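Local coordinates for putative cell invasion protein with MAC/Perforin domain (Bacteroides thetaiotaomicron VPI-5482, PDB 3KK7) that is of unproven function but belongs to the membrane-attack complex/perforin family, and so may act on membranes, at residues Gly65-Gly70 with Phe137-Thr142; Leu408-Pro413 with Asn472-Lys477. All blocks are in the same frame, centred on the assembly; numbering follows the deposited sequence.

Interaction 1. Residues Gly65-Gly70 with Phe137-Thr142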
ATOM      1  N   GLY A  65      -2.133  -9.144  -8.468  1.00 29.63           N
ATOM      2  CA  GLY A  65      -2.710 -10.405  -7.987  1.00 28.30           C
ATOM      3  C   GLY A  65      -3.606 -11.009  -9.035  1.00 26.97           C
ATOM      4  O   GLY A  65      -3.589 -10.617 -10.182  1.00 26.09           O
ATOM      5  N   THR A  66      -4.408 -11.963  -8.614  1.00 26.54           N
ATOM      6  CA  THR A  66      -5.359 -12.620  -9.496  1.00 25.91           C
ATOM      7  C   THR A  66      -6.589 -11.743  -9.841  1.00 25.85           C
ATOM      8  O   THR A  66      -7.294 -12.026 -10.806  1.00 25.51           O
ATOM      9  CB  THR A  66      -5.870 -13.879  -8.843  1.00 26.08           C
ATOM     10  OG1 THR A  66      -6.709 -13.525  -7.713  1.00 25.89           O
ATOM     11  CG2 THR A  66      -4.686 -14.779  -8.432  1.00 23.41           C
ATOM     12  N   SER A  67      -6.841 -10.712  -9.025  1.00 25.26           N
ATOM     13  CA  SER A  67      -7.966  -9.772  -9.164  1.00 25.03           C
ATOM     14  C   SER A  67      -9.275 -10.346  -8.622  1.00 25.42           C
ATOM     15  O   SER A  67     -10.314  -9.715  -8.725  1.00 25.07           O
ATOM     16  CB  SER A  67      -8.159  -9.271 -10.605  1.00 25.19           C
ATOM     17  OG  SER A  67      -9.008 -10.133 -11.324  1.00 24.14           O
ATOM     18  N   ILE A  68      -9.218 -11.545  -8.031  1.00 26.18           N
ATOM     19  CA  ILE A  68     -10.351 -12.097  -7.319  1.00 25.52           C
ATOM     20  C   ILE A  68     -10.199 -11.618  -5.882  1.00 25.46           C
ATOM     21  O   ILE A  68      -9.223 -11.923  -5.203  1.00 24.86           O
ATOM     22  CB  ILE A  68     -10.409 -13.603  -7.377  1.00 25.44           C
ATOM     23  CG1 ILE A  68     -10.361 -14.095  -8.830  1.00 26.46           C
ATOM     24  CG2 ILE A  68     -11.696 -14.080  -6.725  1.00 24.03           C
ATOM     25  CD1 ILE A  68     -11.564 -13.716  -9.687  1.00 25.31           C
ATOM     26  N   ILE A  69     -11.188 -10.843  -5.451  1.00 25.61           N
ATOM     27  CA  ILE A  69     -11.194 -10.209  -4.139  1.00 25.40           C
ATOM     28  C   ILE A  69     -11.224 -11.263  -3.034  1.00 25.21           C
ATOM     29  O   ILE A  69     -12.138 -12.086  -2.978  1.00 23.70           O
ATOM     30  CB  ILE A  69     -12.426  -9.307  -3.974  1.00 25.20           C
ATOM     31  CG1 ILE A  69     -12.453  -8.217  -5.052  1.00 25.43           C
ATOM     32  CG2 ILE A  69     -12.442  -8.679  -2.570  1.00 25.39           C
ATOM     33  CD1 ILE A  69     -13.845  -7.663  -5.293  1.00 23.21           C
ATOM     34  N   GLY A  70     -10.223 -11.221  -2.167  1.00 25.18           N
ATOM     35  CA  GLY A  70     -10.155 -12.132  -1.032  1.00 26.11           C
ATOM     36  C   GLY A  70      -9.533 -13.490  -1.308  1.00 26.44           C
ATOM     37  O   GLY A  70      -9.460 -14.328  -0.412  1.00 27.37           O
ATOM     38  N   PHE A 137      -7.185  -2.220 -13.404  1.00 26.59           N
ATOM     39  CA  PHE A 137      -6.157  -2.654 -14.330  1.00 26.98           C
ATOM     40  C   PHE A 137      -5.915  -4.162 -14.220  1.00 25.77           C
ATOM     41  O   PHE A 137      -5.845  -4.849 -15.214  1.00 25.37           O
ATOM     42  CB  PHE A 137      -4.848  -1.887 -14.087  1.00 27.77           C
ATOM     43  CG  PHE A 137      -3.678  -2.379 -14.951  1.00 30.99           C
ATOM     44  CD1 PHE A 137      -3.523  -1.929 -16.262  1.00 33.10           C
ATOM     45  CD2 PHE A 137      -2.775  -3.310 -14.455  1.00 32.44           C
ATOM     46  CE1 PHE A 137      -2.497  -2.387 -17.051  1.00 34.76           C
ATOM     47  CE2 PHE A 137      -1.728  -3.775 -15.245  1.00 34.70           C
ATOM     48  CZ  PHE A 137      -1.591  -3.310 -16.549  1.00 35.01           C
ATOM     49  N   GLY A 138      -5.805  -4.656 -12.995  1.00 25.67           N
ATOM     50  CA  GLY A 138      -5.574  -6.070 -12.742  1.00 25.08           C
ATOM     51  C   GLY A 138      -6.710  -6.937 -13.222  1.00 24.89           C
ATOM     52  O   GLY A 138      -6.496  -8.025 -13.751  1.00 25.36           O
ATOM     53  N   ARG A 139      -7.934  -6.473 -13.067  1.00 24.48           N
ATOM     54  CA  ARG A 139      -9.039  -7.284 -13.525  1.00 24.59           C
ATOM     55  C   ARG A 139      -8.954  -7.390 -15.046  1.00 24.66           C
ATOM     56  O   ARG A 139      -9.009  -8.502 -15.575  1.00 24.68           O
ATOM     57  CB  ARG A 139     -10.403  -6.760 -13.035  1.00 24.34           C
ATOM     58  CG  ARG A 139     -11.646  -7.419 -13.654  1.00 23.40           C
ATOM     59  CD  ARG A 139     -11.659  -8.919 -13.465  1.00 23.82           C
ATOM     60  NE  ARG A 139     -11.702  -9.316 -12.046  1.00 22.03           N
ATOM     61  CZ  ARG A 139     -12.810  -9.492 -11.336  1.00 22.12           C
ATOM     62  NH1 ARG A 139     -14.023  -9.260 -11.861  1.00 23.01           N
ATOM     63  NH2 ARG A 139     -12.710  -9.873 -10.077  1.00 23.04           N
ATOM     64  N   GLN A 140      -8.772  -6.257 -15.729  1.00 24.32           N
ATOM     65  CA  GLN A 140      -8.700  -6.261 -17.182  1.00 24.55           C
ATOM     66  C   GLN A 140      -7.548  -7.132 -17.671  1.00 24.36           C
ATOM     67  O   GLN A 140      -7.675  -7.818 -18.654  1.00 23.62           O
ATOM     68  CB  GLN A 140      -8.525  -4.850 -17.770  1.00 24.72           C
ATOM     69  CG  GLN A 140      -8.514  -4.870 -19.315  1.00 25.32           C
ATOM     70  CD  GLN A 140      -8.550  -3.505 -19.961  1.00 27.94           C
ATOM     71  OE1 GLN A 140      -8.388  -2.479 -19.313  1.00 29.76           O
ATOM     72  NE2 GLN A 140      -8.756  -3.489 -21.256  1.00 30.00           N
ATOM     73  N   LYS A 141      -6.416  -7.057 -16.989  1.00 24.93           N
ATOM     74  CA  LYS A 141      -5.251  -7.854 -17.338  1.00 25.47           C
ATOM     75  C   LYS A 141      -5.589  -9.360 -17.265  1.00 24.94           C
ATOM     76  O   LYS A 141      -5.275 -10.122 -18.180  1.00 25.08           O
ATOM     77  CB  LYS A 141      -4.071  -7.455 -16.430  1.00 25.79           C
ATOM     78  CG  LYS A 141      -2.825  -8.310 -16.591  1.00 28.30           C
ATOM     79  CD  LYS A 141      -1.611  -7.710 -15.836  1.00 30.33           C
ATOM     80  CE  LYS A 141      -0.370  -8.606 -15.938  1.00 30.20           C
ATOM     81  NZ  LYS A 141      -0.538  -9.931 -15.240  1.00 32.42           N
ATOM     82  N   THR A 142      -6.283  -9.756 -16.203  1.00 24.54           N
ATOM     83  CA  THR A 142      -6.723 -11.115 -16.034  1.00 24.09           C
ATOM     84  C   THR A 142      -7.710 -11.511 -17.113  1.00 24.90           C
ATOM     85  O   THR A 142      -7.580 -12.595 -17.702  1.00 24.52           O
ATOM     86  CB  THR A 142      -7.385 -11.337 -14.635  1.00 23.95           C
ATOM     87  OG1 THR A 142      -6.466 -10.954 -13.615  1.00 23.62           O
ATOM     88  CG2 THR A 142      -7.786 -12.800 -14.433  1.00 20.48           C
TER

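Interaction 2. Residues Leu408-Pro413 with Asn472-Lys477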
ATOM      1  N   LEU A 408      12.967  17.166   3.945  1.00 30.43           N
ATOM      2  CA  LEU A 408      12.812  17.537   5.345  1.00 30.70           C
ATOM      3  C   LEU A 408      13.366  18.952   5.535  1.00 31.10           C
ATOM      4  O   LEU A 408      14.566  19.159   5.746  1.00 30.96           O
ATOM      5  CB  LEU A 408      13.499  16.507   6.263  1.00 30.98           C
ATOM      6  CG  LEU A 408      13.211  15.021   5.948  1.00 31.59           C
ATOM      7  CD1 LEU A 408      13.929  14.072   6.922  1.00 32.19           C
ATOM      8  CD2 LEU A 408      11.718  14.776   5.969  1.00 30.73           C
ATOM      9  N   ILE A 409      12.460  19.921   5.432  1.00 31.74           N
ATOM     10  CA  ILE A 409      12.761  21.336   5.612  1.00 32.23           C
ATOM     11  C   ILE A 409      13.049  21.592   7.084  1.00 32.53           C
ATOM     12  O   ILE A 409      12.202  21.320   7.914  1.00 31.87           O
ATOM     13  CB  ILE A 409      11.539  22.223   5.226  1.00 32.20           C
ATOM     14  CG1 ILE A 409      10.995  21.889   3.839  1.00 32.80           C
ATOM     15  CG2 ILE A 409      11.904  23.687   5.242  1.00 32.23           C
ATOM     16  CD1 ILE A 409       9.628  22.509   3.569  1.00 32.71           C
ATOM     17  N   PHE A 410      14.243  22.104   7.393  1.00 33.83           N
ATOM     18  CA  PHE A 410      14.616  22.521   8.766  1.00 35.03           C
ATOM     19  C   PHE A 410      14.226  23.994   8.937  1.00 36.72           C
ATOM     20  O   PHE A 410      15.028  24.907   8.720  1.00 36.34           O
ATOM     21  CB  PHE A 410      16.115  22.399   8.989  1.00 34.70           C
ATOM     22  CG  PHE A 410      16.657  20.994   8.920  1.00 34.64           C
ATOM     23  CD1 PHE A 410      15.879  19.909   8.591  1.00 35.16           C
ATOM     24  CD2 PHE A 410      17.999  20.775   9.152  1.00 35.04           C
ATOM     25  CE1 PHE A 410      16.438  18.627   8.532  1.00 35.44           C
ATOM     26  CE2 PHE A 410      18.551  19.501   9.094  1.00 33.92           C
ATOM     27  CZ  PHE A 410      17.770  18.434   8.785  1.00 34.51           C
ATOM     28  N   SER A 411      12.983  24.219   9.330  1.00 38.93           N
ATOM     29  CA  SER A 411      12.421  25.565   9.370  1.00 40.81           C
ATOM     30  C   SER A 411      12.760  26.310  10.630  1.00 42.24           C
ATOM     31  O   SER A 411      13.094  25.699  11.648  1.00 42.55           O
ATOM     32  CB  SER A 411      10.905  25.497   9.222  1.00 41.05           C
ATOM     33  OG  SER A 411      10.436  24.222   9.633  1.00 42.65           O
ATOM     34  N   ASN A 412      12.671  27.644  10.537  1.00 44.16           N
ATOM     35  CA  ASN A 412      12.847  28.568  11.667  1.00 45.63           C
ATOM     36  C   ASN A 412      11.480  29.194  11.945  1.00 46.40           C
ATOM     37  O   ASN A 412      11.073  30.138  11.260  1.00 46.61           O
ATOM     38  CB  ASN A 412      13.891  29.666  11.349  1.00 45.98           C
ATOM     39  CG  ASN A 412      15.256  29.087  10.859  1.00 47.76           C
ATOM     40  OD1 ASN A 412      15.351  27.911  10.455  1.00 48.04           O
ATOM     41  ND2 ASN A 412      16.313  29.932  10.886  1.00 48.42           N
ATOM     42  N   PRO A 413      10.749  28.665  12.942  1.00 47.44           N
ATOM     43  CA  PRO A 413       9.371  29.122  13.122  1.00 48.04           C
ATOM     44  C   PRO A 413       9.282  30.603  13.515  1.00 48.84           C
ATOM     45  O   PRO A 413       8.232  31.219  13.325  1.00 48.72           O
ATOM     46  CB  PRO A 413       8.835  28.192  14.214  1.00 47.97           C
ATOM     47  CG  PRO A 413      10.033  27.788  14.995  1.00 47.59           C
ATOM     48  CD  PRO A 413      11.169  27.741  14.014  1.00 47.46           C
ATOM     49  N   ASN A 472      10.629  22.120  12.763  1.00 36.10           N
ATOM     50  CA  ASN A 472      11.068  23.373  13.393  1.00 35.73           C
ATOM     51  C   ASN A 472      12.207  23.141  14.350  1.00 35.64           C
ATOM     52  O   ASN A 472      12.313  22.067  14.942  1.00 35.74           O
ATOM     53  CB  ASN A 472       9.943  24.010  14.204  1.00 35.30           C
ATOM     54  CG  ASN A 472       8.772  24.428  13.361  1.00 35.20           C
ATOM     55  OD1 ASN A 472       8.935  24.879  12.222  1.00 36.70           O
ATOM     56  ND2 ASN A 472       7.572  24.316  13.927  1.00 33.51           N
ATOM     57  N   ASN A 473      13.038  24.167  14.521  1.00 35.61           N
ATOM     58  CA  ASN A 473      14.080  24.155  15.538  1.00 35.41           C
ATOM     59  C   ASN A 473      14.968  22.915  15.478  1.00 35.00           C
ATOM     60  O   ASN A 473      15.279  22.324  16.521  1.00 35.08           O
ATOM     61  CB  ASN A 473      13.438  24.254  16.924  1.00 35.52           C
ATOM     62  CG  ASN A 473      12.444  25.380  17.018  1.00 36.98           C
ATOM     63  OD1 ASN A 473      12.639  26.432  16.415  1.00 41.32           O
ATOM     64  ND2 ASN A 473      11.371  25.176  17.772  1.00 37.86           N
ATOM     65  N   VAL A 474      15.358  22.508  14.270  1.00 34.57           N
ATOM     66  CA  VAL A 474      16.255  21.368  14.141  1.00 34.32           C
ATOM     67  C   VAL A 474      17.587  21.812  14.673  1.00 34.19           C
ATOM     68  O   VAL A 474      18.047  22.903  14.351  1.00 34.20           O
ATOM     69  CB  VAL A 474      16.406  20.868  12.711  1.00 34.36           C
ATOM     70  CG1 VAL A 474      17.673  20.033  12.586  1.00 34.92           C
ATOM     71  CG2 VAL A 474      15.178  20.058  12.306  1.00 34.00           C
ATOM     72  N   ASP A 475      18.175  20.976  15.524  1.00 34.16           N
ATOM     73  CA  ASP A 475      19.437  21.283  16.185  1.00 34.01           C
ATOM     74  C   ASP A 475      20.171  19.973  16.442  1.00 33.86           C
ATOM     75  O   ASP A 475      19.863  19.220  17.370  1.00 33.41           O
ATOM     76  CB  ASP A 475      19.198  22.089  17.479  1.00 34.13           C
ATOM     77  CG  ASP A 475      20.497  22.385  18.272  1.00 33.85           C
ATOM     78  OD1 ASP A 475      21.524  21.677  18.125  1.00 31.94           O
ATOM     79  OD2 ASP A 475      20.457  23.331  19.083  1.00 33.83           O
ATOM     80  N   GLU A 476      21.161  19.724  15.594  1.00 33.92           N
ATOM     81  CA  GLU A 476      21.954  18.519  15.659  1.00 33.90           C
ATOM     82  C   GLU A 476      22.623  18.310  17.027  1.00 33.68           C
ATOM     83  O   GLU A 476      22.963  17.176  17.356  1.00 33.58           O
ATOM     84  CB  GLU A 476      22.999  18.533  14.543  1.00 34.16           C
ATOM     85  CG  GLU A 476      22.429  18.299  13.136  1.00 35.14           C
ATOM     86  CD  GLU A 476      21.668  19.482  12.553  1.00 37.01           C
ATOM     87  OE1 GLU A 476      21.983  20.614  12.935  1.00 36.72           O
ATOM     88  OE2 GLU A 476      20.745  19.278  11.717  1.00 40.65           O
ATOM     89  N   LYS A 477      22.790  19.379  17.821  1.00 33.26           N
ATOM     90  CA  LYS A 477      23.471  19.281  19.120  1.00 33.30           C
ATOM     91  C   LYS A 477      22.600  18.708  20.225  1.00 33.40           C
ATOM     92  O   LYS A 477      23.130  18.240  21.237  1.00 33.21           O
ATOM     93  CB  LYS A 477      23.995  20.641  19.617  1.00 33.11           C
ATOM     94  CG  LYS A 477      24.824  21.438  18.627  1.00 33.54           C
ATOM     95  CD  LYS A 477      25.628  22.537  19.338  1.00 35.00           C
ATOM     96  CE  LYS A 477      25.875  23.766  18.459  1.00 35.31           C
ATOM     97  NZ  LYS A 477      24.658  24.633  18.365  1.00 35.83           N
TER

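Interaction 1. Residues Gly65-Gly70 with Phe137-Thr142
Within the MACPF region, the loop between strands 58-60 and 75-76 packs on helix 133-146, with an arginine gripping a loop serine side-on. Arg139 does this with two nitrogens. Arg139 NH2 donates to Ser67 O at 2.8 Å. Arg139 NE donates to Ser67 OG at 2.9 Å. Both bonds are fairly straight, and both acceptors lie near the guanidinium plane. NH2 comes to the carbonyl from above its plane, 38° out. The arginine chain starts with CG anti to the backbone N, then bends at chi2 and chi3, which turns the guanidinium back toward the loop. Ser67 OG gives its own proton to Thr66 O, 2.6 Å away, so the hydroxyl is held from two sides. Thr142 OG1 lies 3.1 Å from Thr66 O and 2.9 Å from Gly138 O. The CB of Ser67 rests on the helix backbone, 3.6 Å from Arg139 CA. Thr66 OG1 accepts from Ile68 N in an ST turn and also bonds Asp71. Outside the two segments, Arg139 NH1 forms a salt bridge with Glu161 of strand 157-173 and bonds Tyr108 of strand 93-108. Ile68 and Arg139 both touch Leu225 of strand 220-230, so loop and helix meet the large antiparallel sheet.

Interaction 2. Residues Leu408-Pro413 with Asn472-Lys477
The end of strand 407-411 meets the chain leaving strand 468-472, and the touching parts cross obliquely, 134° apart from end to end. Asn473 N donates to Ser411 O at 3.3 Å, a long bond, bent at the hydrogen (143°), that arrives nearly along the C=O axis. Beside it, Ser411 OG is hydrogen-bonded to Asn472 OD1, 3.1 Å away, and sits above the carbonyl plane of the amide; it also has a weak bond to Ile471 O. Val474 carries the apolar part. Its CG1, anti to the backbone N, sits over one face of the Phe410 ring in a CH-pi contact, 3.8 Å from the centroid and offset toward the rim. Its CG2 reaches the CG and CD1 side of the same ring. Glu476 bends at chi2 and brings OE2 to 3.4 Å from Phe410 CE2, while its other oxygen, OE1, forms a salt bridge with Lys443. The ring of Pro413 lies across the side chains of Asn472 and Asn473. Pro413 CD comes to 3.1 Å from Asn473 OD1, and Pro413 CB lies against Asn472 CG. Further on, Asp475 OD1 accepts from Lys477 N and closes an Asx turn. Asn473 O is hydrogen-bonded to Ser497 OG, and Asp475 N to Tyr499 OH. This is strand-end packing on the segment that runs from strand 468-472 of the mixed sheet to strand 480-484, the first strand of the next sheet.

Overall arrangement
Interactions 1 and 2 are separate packing contacts on opposite sides of the chain's centre. Interaction 1 is centred 16 Å from that centre, and interaction 2 lies farther out, at 30 Å. Their own centres are 45 Å apart and their nearest atoms about 31 Å apart. Both segments of interaction 1 precede those of interaction 2 in sequence. Interaction 1 belongs to the MACPF region, where it joins loop 65-70 to helix 133-146 beside the large antiparallel sheet. Interaction 2 belongs to the D2 region, where it joins the end of strand 407-411 to the segment after strand 468-472. The first rests mainly on a polar grip, the second on an aromatic face and a few polar bonds.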